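Local coordinates for protein putative mannose-6-phosphate isomerase YvyI (Bacillus subtilis, PDB 1QWR) that probably catalyses the zinc-dependent interconversion of D-mannose 6-phosphate and D-fructose 6-phosphate, at residues Cys120-Tyr134 with Leu157-Pro171. Numbering follows the deposited sequence.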
ATOM      1  N   CYS A 120       1.663  -5.007  -2.570  1.00 15.71           N
ATOM      2  CA  CYS A 120       0.790  -5.203  -3.715  1.00 14.92           C
ATOM      3  C   CYS A 120       0.183  -3.863  -4.124  1.00 15.12           C
ATOM      4  O   CYS A 120       0.124  -2.895  -3.329  1.00 14.96           O
ATOM      5  CB  CYS A 120      -0.284  -6.253  -3.395  1.00 12.52           C
ATOM      6  SG  CYS A 120      -1.471  -5.691  -2.140  1.00 12.98           S
ATOM      7  N   TRP A 121      -0.235  -3.796  -5.377  1.00 13.31           N
ATOM      8  CA  TRP A 121      -0.782  -2.573  -5.931  1.00 14.76           C
ATOM      9  C   TRP A 121      -2.157  -2.747  -6.534  1.00 15.02           C
ATOM     10  O   TRP A 121      -2.391  -3.689  -7.301  1.00 16.06           O
ATOM     11  CB  TRP A 121       0.104  -2.036  -7.061  1.00 14.80           C
ATOM     12  CG  TRP A 121       1.494  -1.750  -6.695  1.00 17.13           C
ATOM     13  CD1 TRP A 121       1.942  -1.177  -5.544  1.00 16.42           C
ATOM     14  CD2 TRP A 121       2.650  -1.982  -7.513  1.00 16.97           C
ATOM     15  NE1 TRP A 121       3.308  -1.033  -5.592  1.00 15.25           N
ATOM     16  CE2 TRP A 121       3.767  -1.522  -6.790  1.00 18.51           C
ATOM     17  CE3 TRP A 121       2.843  -2.535  -8.789  1.00 19.35           C
ATOM     18  CZ2 TRP A 121       5.067  -1.596  -7.295  1.00 20.39           C
ATOM     19  CZ3 TRP A 121       4.141  -2.609  -9.299  1.00 21.66           C
ATOM     20  CH2 TRP A 121       5.236  -2.143  -8.552  1.00 19.39           C
ATOM     21  N   TYR A 122      -3.065  -1.855  -6.164  1.00 13.55           N
ATOM     22  CA  TYR A 122      -4.374  -1.842  -6.785  1.00 15.52           C
ATOM     23  C   TYR A 122      -4.336  -0.543  -7.569  1.00 16.63           C
ATOM     24  O   TYR A 122      -4.126   0.531  -6.997  1.00 14.22           O
ATOM     25  CB  TYR A 122      -5.529  -1.764  -5.780  1.00 13.63           C
ATOM     26  CG  TYR A 122      -6.834  -1.509  -6.482  1.00 14.78           C
ATOM     27  CD1 TYR A 122      -7.440  -2.518  -7.238  1.00 18.52           C
ATOM     28  CD2 TYR A 122      -7.437  -0.234  -6.467  1.00 14.81           C
ATOM     29  CE1 TYR A 122      -8.605  -2.268  -7.969  1.00 17.16           C
ATOM     30  CE2 TYR A 122      -8.611   0.023  -7.197  1.00 14.91           C
ATOM     31  CZ  TYR A 122      -9.184  -1.002  -7.951  1.00 16.60           C
ATOM     32  OH  TYR A 122     -10.298  -0.754  -8.743  1.00 16.93           O
ATOM     33  N   ILE A 123      -4.529  -0.632  -8.881  1.00 16.13           N
ATOM     34  CA  ILE A 123      -4.493   0.559  -9.707  1.00 17.67           C
ATOM     35  C   ILE A 123      -5.859   1.254  -9.685  1.00 16.45           C
ATOM     36  O   ILE A 123      -6.823   0.790 -10.311  1.00 17.44           O
ATOM     37  CB  ILE A 123      -4.128   0.210 -11.162  1.00 18.16           C
ATOM     38  CG1 ILE A 123      -2.833  -0.621 -11.193  1.00 18.98           C
ATOM     39  CG2 ILE A 123      -4.023   1.500 -11.999  1.00 17.66           C
ATOM     40  CD1 ILE A 123      -1.584   0.093 -10.579  1.00 17.57           C
ATOM     41  N   ILE A 124      -5.946   2.367  -8.967  1.00 18.02           N
ATOM     42  CA  ILE A 124      -7.204   3.085  -8.885  1.00 17.54           C
ATOM     43  C   ILE A 124      -7.482   3.740 -10.233  1.00 19.71           C
ATOM     44  O   ILE A 124      -8.581   3.617 -10.776  1.00 20.02           O
ATOM     45  CB  ILE A 124      -7.169   4.187  -7.792  1.00 17.32           C
ATOM     46  CG1 ILE A 124      -6.932   3.560  -6.407  1.00 17.48           C
ATOM     47  CG2 ILE A 124      -8.508   4.916  -7.766  1.00 17.26           C
ATOM     48  CD1 ILE A 124      -6.447   4.566  -5.343  1.00 17.15           C
ATOM     49  N   ASP A 125      -6.478   4.417 -10.779  1.00 19.73           N
ATOM     50  CA  ASP A 125      -6.635   5.091 -12.070  1.00 19.60           C
ATOM     51  C   ASP A 125      -5.250   5.233 -12.692  1.00 23.15           C
ATOM     52  O   ASP A 125      -4.228   5.129 -12.011  1.00 20.58           O
ATOM     53  CB  ASP A 125      -7.254   6.480 -11.859  1.00 21.14           C
ATOM     54  CG  ASP A 125      -7.855   7.072 -13.139  1.00 22.73           C
ATOM     55  OD1 ASP A 125      -7.818   6.420 -14.199  1.00 21.65           O
ATOM     56  OD2 ASP A 125      -8.372   8.204 -13.077  1.00 25.41           O
ATOM     57  N   CYS A 126      -5.214   5.470 -13.992  1.00 23.26           N
ATOM     58  CA  CYS A 126      -3.940   5.614 -14.673  1.00 24.98           C
ATOM     59  C   CYS A 126      -4.213   6.095 -16.081  1.00 26.24           C
ATOM     60  O   CYS A 126      -5.334   5.974 -16.579  1.00 25.36           O
ATOM     61  CB  CYS A 126      -3.176   4.273 -14.715  1.00 22.29           C
ATOM     62  SG  CYS A 126      -3.880   2.929 -15.718  1.00 22.99           S
ATOM     63  N   LYS A 127      -3.185   6.643 -16.713  1.00 28.28           N
ATOM     64  CA  LYS A 127      -3.331   7.135 -18.076  1.00 29.90           C
ATOM     65  C   LYS A 127      -3.410   5.962 -19.033  1.00 30.60           C
ATOM     66  O   LYS A 127      -2.965   4.845 -18.721  1.00 27.81           O
ATOM     67  CB  LYS A 127      -2.161   8.046 -18.457  1.00 30.54           C
ATOM     68  CG  LYS A 127      -0.801   7.364 -18.454  1.00 36.52           C
ATOM     69  CD  LYS A 127       0.275   8.302 -18.982  1.00 40.45           C
ATOM     70  CE  LYS A 127       1.662   7.701 -18.848  1.00 41.97           C
ATOM     71  NZ  LYS A 127       2.694   8.600 -19.457  1.00 46.41           N
ATOM     72  N   GLU A 128      -3.979   6.227 -20.205  1.00 31.91           N
ATOM     73  CA  GLU A 128      -4.151   5.217 -21.234  1.00 34.29           C
ATOM     74  C   GLU A 128      -2.925   4.346 -21.540  1.00 34.12           C
ATOM     75  O   GLU A 128      -3.055   3.129 -21.656  1.00 35.02           O
ATOM     76  CB  GLU A 128      -4.656   5.879 -22.532  1.00 38.75           C
ATOM     77  CG  GLU A 128      -4.751   4.935 -23.743  1.00 43.96           C
ATOM     78  CD  GLU A 128      -3.425   4.762 -24.483  1.00 48.41           C
ATOM     79  OE1 GLU A 128      -2.896   5.770 -25.007  1.00 51.80           O
ATOM     80  OE2 GLU A 128      -2.909   3.619 -24.552  1.00 50.97           O
ATOM     81  N   ASN A 129      -1.745   4.940 -21.669  1.00 33.86           N
ATOM     82  CA  ASN A 129      -0.563   4.133 -21.995  1.00 36.11           C
ATOM     83  C   ASN A 129       0.343   3.827 -20.798  1.00 35.04           C
ATOM     84  O   ASN A 129       1.552   3.613 -20.960  1.00 35.68           O
ATOM     85  CB  ASN A 129       0.268   4.824 -23.075  1.00 40.04           C
ATOM     86  CG  ASN A 129       0.790   6.171 -22.628  1.00 44.02           C
ATOM     87  OD1 ASN A 129       0.885   6.448 -21.428  1.00 47.94           O
ATOM     88  ND2 ASN A 129       1.148   7.015 -23.587  1.00 46.88           N
ATOM     89  N   ALA A 130      -0.241   3.805 -19.603  1.00 31.40           N
ATOM     90  CA  ALA A 130       0.522   3.540 -18.387  1.00 29.58           C
ATOM     91  C   ALA A 130       1.130   2.139 -18.333  1.00 27.45           C
ATOM     92  O   ALA A 130       0.574   1.168 -18.858  1.00 24.94           O
ATOM     93  CB  ALA A 130      -0.369   3.776 -17.145  1.00 28.61           C
ATOM     94  N   GLU A 131       2.285   2.045 -17.684  1.00 26.97           N
ATOM     95  CA  GLU A 131       2.974   0.777 -17.516  1.00 28.00           C
ATOM     96  C   GLU A 131       3.599   0.712 -16.130  1.00 24.83           C
ATOM     97  O   GLU A 131       3.616   1.684 -15.376  1.00 26.44           O
ATOM     98  CB  GLU A 131       4.145   0.635 -18.491  1.00 29.74           C
ATOM     99  CG  GLU A 131       3.878   0.840 -19.952  1.00 34.75           C
ATOM    100  CD  GLU A 131       5.172   0.700 -20.753  1.00 37.32           C
ATOM    101  OE1 GLU A 131       6.111   1.496 -20.507  1.00 37.39           O
ATOM    102  OE2 GLU A 131       5.253  -0.208 -21.609  1.00 39.70           O
ATOM    103  N   ILE A 132       4.130  -0.462 -15.828  1.00 24.95           N
ATOM    104  CA  ILE A 132       4.881  -0.691 -14.605  1.00 23.11           C
ATOM    105  C   ILE A 132       6.075  -1.555 -15.031  1.00 24.00           C
ATOM    106  O   ILE A 132       6.029  -2.228 -16.068  1.00 20.82           O
ATOM    107  CB  ILE A 132       4.075  -1.454 -13.523  1.00 24.13           C
ATOM    108  CG1 ILE A 132       3.688  -2.839 -14.022  1.00 22.47           C
ATOM    109  CG2 ILE A 132       2.865  -0.620 -13.113  1.00 22.24           C
ATOM    110  CD1 ILE A 132       3.094  -3.755 -12.931  1.00 23.36           C
ATOM    111  N   ILE A 133       7.139  -1.500 -14.243  1.00 23.51           N
ATOM    112  CA  ILE A 133       8.318  -2.325 -14.474  1.00 23.12           C
ATOM    113  C   ILE A 133       8.144  -3.421 -13.434  1.00 23.50           C
ATOM    114  O   ILE A 133       7.967  -3.132 -12.245  1.00 22.21           O
ATOM    115  CB  ILE A 133       9.609  -1.541 -14.206  1.00 23.87           C
ATOM    116  CG1 ILE A 133       9.769  -0.458 -15.269  1.00 21.73           C
ATOM    117  CG2 ILE A 133      10.808  -2.481 -14.217  1.00 22.51           C
ATOM    118  CD1 ILE A 133      10.831   0.575 -14.941  1.00 23.27           C
ATOM    119  N   TYR A 134       8.172  -4.671 -13.884  1.00 22.80           N
ATOM    120  CA  TYR A 134       7.976  -5.816 -12.998  1.00 23.66           C
ATOM    121  C   TYR A 134       8.793  -7.015 -13.481  1.00 24.17           C
ATOM    122  O   TYR A 134       8.422  -7.666 -14.467  1.00 24.89           O
ATOM    123  CB  TYR A 134       6.490  -6.206 -12.986  1.00 22.25           C
ATOM    124  CG  TYR A 134       6.102  -7.264 -11.974  1.00 22.26           C
ATOM    125  CD1 TYR A 134       5.502  -6.913 -10.762  1.00 23.38           C
ATOM    126  CD2 TYR A 134       6.291  -8.622 -12.241  1.00 22.44           C
ATOM    127  CE1 TYR A 134       5.099  -7.887  -9.851  1.00 23.66           C
ATOM    128  CE2 TYR A 134       5.889  -9.606 -11.338  1.00 23.55           C
ATOM    129  CZ  TYR A 134       5.292  -9.231 -10.146  1.00 23.26           C
ATOM    130  OH  TYR A 134       4.878 -10.191  -9.264  1.00 23.75           O
ATOM    131  N   LEU A 157      14.908  -4.946 -18.032  1.00 35.96           N
ATOM    132  CA  LEU A 157      13.584  -4.795 -17.431  1.00 35.75           C
ATOM    133  C   LEU A 157      12.435  -5.409 -18.202  1.00 37.33           C
ATOM    134  O   LEU A 157      12.443  -5.459 -19.431  1.00 39.03           O
ATOM    135  CB  LEU A 157      13.278  -3.317 -17.209  1.00 36.18           C
ATOM    136  CG  LEU A 157      14.323  -2.470 -16.485  1.00 36.68           C
ATOM    137  CD1 LEU A 157      13.805  -1.046 -16.386  1.00 36.86           C
ATOM    138  CD2 LEU A 157      14.625  -3.046 -15.107  1.00 34.91           C
ATOM    139  N   ARG A 158      11.443  -5.887 -17.461  1.00 36.76           N
ATOM    140  CA  ARG A 158      10.245  -6.450 -18.057  1.00 36.43           C
ATOM    141  C   ARG A 158       9.155  -5.431 -17.725  1.00 35.97           C
ATOM    142  O   ARG A 158       9.098  -4.892 -16.615  1.00 33.33           O
ATOM    143  CB  ARG A 158       9.919  -7.824 -17.459  1.00 38.17           C
ATOM    144  CG  ARG A 158      10.912  -8.911 -17.845  1.00 41.50           C
ATOM    145  CD  ARG A 158      10.668 -10.205 -17.075  1.00 45.15           C
ATOM    146  NE  ARG A 158       9.361 -10.814 -17.336  1.00 47.29           N
ATOM    147  CZ  ARG A 158       9.043 -11.475 -18.444  1.00 49.46           C
ATOM    148  NH1 ARG A 158       9.936 -11.622 -19.416  1.00 48.61           N
ATOM    149  NH2 ARG A 158       7.832 -12.009 -18.573  1.00 51.14           N
ATOM    150  N   ARG A 159       8.301  -5.148 -18.698  1.00 35.50           N
ATOM    151  CA  ARG A 159       7.255  -4.162 -18.496  1.00 35.85           C
ATOM    152  C   ARG A 159       5.873  -4.744 -18.715  1.00 35.15           C
ATOM    153  O   ARG A 159       5.695  -5.653 -19.515  1.00 35.30           O
ATOM    154  CB  ARG A 159       7.492  -2.970 -19.422  1.00 37.79           C
ATOM    155  CG  ARG A 159       8.779  -2.209 -19.113  1.00 40.80           C
ATOM    156  CD  ARG A 159       9.105  -1.179 -20.184  1.00 43.05           C
ATOM    157  NE  ARG A 159      10.133  -0.227 -19.752  1.00 46.33           N
ATOM    158  CZ  ARG A 159       9.889   0.899 -19.083  1.00 47.04           C
ATOM    159  NH1 ARG A 159       8.645   1.236 -18.758  1.00 49.19           N
ATOM    160  NH2 ARG A 159      10.891   1.701 -18.747  1.00 47.90           N
ATOM    161  N   ILE A 160       4.899  -4.222 -17.976  1.00 32.92           N
ATOM    162  CA  ILE A 160       3.526  -4.689 -18.076  1.00 32.14           C
ATOM    163  C   ILE A 160       2.624  -3.489 -18.277  1.00 31.11           C
ATOM    164  O   ILE A 160       2.747  -2.494 -17.569  1.00 29.69           O
ATOM    165  CB  ILE A 160       3.088  -5.420 -16.796  1.00 31.79           C
ATOM    166  CG1 ILE A 160       3.991  -6.637 -16.558  1.00 33.49           C
ATOM    167  CG2 ILE A 160       1.625  -5.840 -16.915  1.00 33.15           C
ATOM    168  CD1 ILE A 160       3.625  -7.443 -15.312  1.00 34.04           C
ATOM    169  N   LYS A 161       1.732  -3.591 -19.260  1.00 30.81           N
ATOM    170  CA  LYS A 161       0.796  -2.524 -19.571  1.00 29.57           C
ATOM    171  C   LYS A 161      -0.339  -2.639 -18.565  1.00 26.31           C
ATOM    172  O   LYS A 161      -0.908  -3.712 -18.391  1.00 26.49           O
ATOM    173  CB  LYS A 161       0.250  -2.693 -20.993  1.00 32.91           C
ATOM    174  CG  LYS A 161      -0.013  -1.375 -21.688  1.00 37.61           C
ATOM    175  CD  LYS A 161      -0.934  -0.507 -20.855  1.00 40.93           C
ATOM    176  CE  LYS A 161      -0.999   0.901 -21.388  1.00 41.51           C
ATOM    177  NZ  LYS A 161      -1.576   1.802 -20.369  1.00 44.32           N
ATOM    178  N   ILE A 162      -0.673  -1.531 -17.916  1.00 25.44           N
ATOM    179  CA  ILE A 162      -1.724  -1.551 -16.897  1.00 23.77           C
ATOM    180  C   ILE A 162      -2.945  -0.707 -17.226  1.00 23.20           C
ATOM    181  O   ILE A 162      -2.892   0.179 -18.072  1.00 24.28           O
ATOM    182  CB  ILE A 162      -1.179  -1.056 -15.545  1.00 22.25           C
ATOM    183  CG1 ILE A 162      -0.754   0.408 -15.669  1.00 22.47           C
ATOM    184  CG2 ILE A 162       0.003  -1.927 -15.116  1.00 20.86           C
ATOM    185  CD1 ILE A 162      -0.485   1.109 -14.322  1.00 22.22           C
ATOM    186  N   LYS A 163      -4.041  -0.979 -16.516  1.00 22.96           N
ATOM    187  CA  LYS A 163      -5.287  -0.240 -16.692  1.00 21.52           C
ATOM    188  C   LYS A 163      -5.980  -0.114 -15.329  1.00 20.76           C
ATOM    189  O   LYS A 163      -5.662  -0.846 -14.391  1.00 18.90           O
ATOM    190  CB  LYS A 163      -6.204  -0.987 -17.677  1.00 23.50           C
ATOM    191  CG  LYS A 163      -6.708  -2.342 -17.180  1.00 26.01           C
ATOM    192  CD  LYS A 163      -7.524  -3.056 -18.269  1.00 29.18           C
ATOM    193  CE  LYS A 163      -7.914  -4.470 -17.837  1.00 32.31           C
ATOM    194  NZ  LYS A 163      -9.192  -4.493 -17.075  1.00 35.39           N
ATOM    195  N   PRO A 164      -6.941   0.808 -15.202  1.00 21.38           N
ATOM    196  CA  PRO A 164      -7.629   0.959 -13.911  1.00 20.92           C
ATOM    197  C   PRO A 164      -8.287  -0.344 -13.480  1.00 21.65           C
ATOM    198  O   PRO A 164      -8.851  -1.066 -14.311  1.00 19.15           O
ATOM    199  CB  PRO A 164      -8.652   2.067 -14.183  1.00 19.84           C
ATOM    200  CG  PRO A 164      -7.998   2.860 -15.287  1.00 23.05           C
ATOM    201  CD  PRO A 164      -7.409   1.802 -16.181  1.00 21.31           C
ATOM    202  N   GLY A 165      -8.213  -0.656 -12.184  1.00 19.95           N
ATOM    203  CA  GLY A 165      -8.813  -1.879 -11.711  1.00 19.18           C
ATOM    204  C   GLY A 165      -7.836  -3.036 -11.600  1.00 18.53           C
ATOM    205  O   GLY A 165      -8.156  -4.041 -10.961  1.00 19.14           O
ATOM    206  N   ASP A 166      -6.664  -2.913 -12.215  1.00 17.48           N
ATOM    207  CA  ASP A 166      -5.662  -3.978 -12.142  1.00 19.71           C
ATOM    208  C   ASP A 166      -5.097  -4.189 -10.732  1.00 20.27           C
ATOM    209  O   ASP A 166      -5.026  -3.258  -9.935  1.00 19.06           O
ATOM    210  CB  ASP A 166      -4.471  -3.664 -13.053  1.00 20.88           C
ATOM    211  CG  ASP A 166      -4.720  -4.018 -14.515  1.00 23.33           C
ATOM    212  OD1 ASP A 166      -5.790  -4.562 -14.840  1.00 24.89           O
ATOM    213  OD2 ASP A 166      -3.818  -3.742 -15.330  1.00 24.56           O
ATOM    214  N   PHE A 167      -4.650  -5.412 -10.453  1.00 18.89           N
ATOM    215  CA  PHE A 167      -4.039  -5.709  -9.157  1.00 18.40           C
ATOM    216  C   PHE A 167      -2.754  -6.467  -9.409  1.00 18.45           C
ATOM    217  O   PHE A 167      -2.744  -7.418 -10.190  1.00 19.26           O
ATOM    218  CB  PHE A 167      -4.939  -6.569  -8.275  1.00 17.49           C
ATOM    219  CG  PHE A 167      -4.332  -6.899  -6.921  1.00 17.81           C
ATOM    220  CD1 PHE A 167      -4.561  -6.074  -5.815  1.00 20.22           C
ATOM    221  CD2 PHE A 167      -3.544  -8.038  -6.752  1.00 19.17           C
ATOM    222  CE1 PHE A 167      -4.016  -6.386  -4.549  1.00 18.93           C
ATOM    223  CE2 PHE A 167      -2.995  -8.350  -5.493  1.00 21.57           C
ATOM    224  CZ  PHE A 167      -3.241  -7.514  -4.395  1.00 20.38           C
ATOM    225  N   TYR A 168      -1.672  -6.032  -8.762  1.00 17.74           N
ATOM    226  CA  TYR A 168      -0.374  -6.697  -8.899  1.00 16.83           C
ATOM    227  C   TYR A 168       0.221  -7.035  -7.540  1.00 17.74           C
ATOM    228  O   TYR A 168       0.294  -6.186  -6.656  1.00 16.10           O
ATOM    229  CB  TYR A 168       0.622  -5.821  -9.667  1.00 18.69           C
ATOM    230  CG  TYR A 168       0.185  -5.546 -11.080  1.00 19.99           C
ATOM    231  CD1 TYR A 168      -0.587  -4.432 -11.382  1.00 21.59           C
ATOM    232  CD2 TYR A 168       0.446  -6.470 -12.100  1.00 23.15           C
ATOM    233  CE1 TYR A 168      -1.108  -4.240 -12.672  1.00 22.38           C
ATOM    234  CE2 TYR A 168      -0.070  -6.290 -13.384  1.00 21.29           C
ATOM    235  CZ  TYR A 168      -0.849  -5.182 -13.662  1.00 25.15           C
ATOM    236  OH  TYR A 168      -1.424  -5.032 -14.913  1.00 24.09           O
ATOM    237  N   TYR A 169       0.661  -8.276  -7.386  1.00 16.99           N
ATOM    238  CA  TYR A 169       1.284  -8.710  -6.144  1.00 17.36           C
ATOM    239  C   TYR A 169       2.789  -8.609  -6.388  1.00 16.79           C
ATOM    240  O   TYR A 169       3.282  -9.057  -7.434  1.00 15.35           O
ATOM    241  CB  TYR A 169       0.870 -10.146  -5.847  1.00 17.43           C
ATOM    242  CG  TYR A 169       1.361 -10.654  -4.525  1.00 16.97           C
ATOM    243  CD1 TYR A 169       0.791 -10.212  -3.341  1.00 18.58           C
ATOM    244  CD2 TYR A 169       2.369 -11.609  -4.457  1.00 21.16           C
ATOM    245  CE1 TYR A 169       1.203 -10.718  -2.107  1.00 19.72           C
ATOM    246  CE2 TYR A 169       2.790 -12.120  -3.233  1.00 20.97           C
ATOM    247  CZ  TYR A 169       2.194 -11.672  -2.062  1.00 18.26           C
ATOM    248  OH  TYR A 169       2.549 -12.227  -0.864  1.00 18.43           O
ATOM    249  N   VAL A 170       3.513  -8.016  -5.440  1.00 16.10           N
ATOM    250  CA  VAL A 170       4.959  -7.792  -5.587  1.00 16.77           C
ATOM    251  C   VAL A 170       5.748  -8.410  -4.444  1.00 16.95           C
ATOM    252  O   VAL A 170       6.049  -7.754  -3.450  1.00 15.51           O
ATOM    253  CB  VAL A 170       5.275  -6.282  -5.639  1.00 17.11           C
ATOM    254  CG1 VAL A 170       6.731  -6.065  -6.100  1.00 19.08           C
ATOM    255  CG2 VAL A 170       4.302  -5.570  -6.567  1.00 19.74           C
ATOM    256  N   PRO A 171       6.102  -9.696  -4.577  1.00 18.64           N
ATOM    257  CA  PRO A 171       6.861 -10.387  -3.532  1.00 18.39           C
ATOM    258  C   PRO A 171       8.172  -9.657  -3.287  1.00 17.71           C
ATOM    259  O   PRO A 171       8.741  -9.086  -4.215  1.00 17.74           O
ATOM    260  CB  PRO A 171       7.110 -11.765  -4.139  1.00 18.10           C
ATOM    261  CG  PRO A 171       5.958 -11.951  -5.087  1.00 19.20           C
ATOM    262  CD  PRO A 171       5.793 -10.594  -5.702  1.00 19.30           C
TER
HETATM  263  O   HOH W   1      -4.769   1.814 -19.363  1.00 39.29           O
HETATM  264  O   HOH W   2       6.880  -9.771 -16.008  1.00 40.64           O
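Val170 CG2 lies over one face of the Trp121 ring, 3.8 Å from the centroid of its six-membered ring and 2° off the normal, while Ile132 CD1 sits in plane at the indole edge. The same CD1 covers the Tyr168 ring centrally, 3.8 Å from its centroid; Ile123 CG1 meets that ring at its edge. With CG1 of Ile132 between backbone N and carbonyl carbon (chi1 62°), this torsion carries CD1 to both aromatics.

The Tyr134 ring has Tyr169 O in its plane at the edge, and Tyr134 OH donates to this carbonyl (2.7 Å) nearly along the C=O axis. Replacing Tyr134 with a phenylalanine would probably leave Tyr169 O without this donor and remove the one hydrogen bond that Tyr134 sends across to strand 167-170.

Asp166 OD2 accepts from Tyr168 OH (2.8 Å) and Lys163 N on opposite faces of its carboxylate, fixing the turn before strand 167-170. Between strands 131-134 and 157-161, Glu131 OE1 forms a salt bridge with Arg159 NH1 (3.1 Å), with the two charged planes 20° apart.

Two antiparallel pairs, 120-126 with 167-170 and 131-134 with 157-161, face each other through Trp121, Ile132, Tyr168 and Val170, consistent with the cupin beta-barrel of this family; Trp121 lies beside zinc ligands Glu119 and His176.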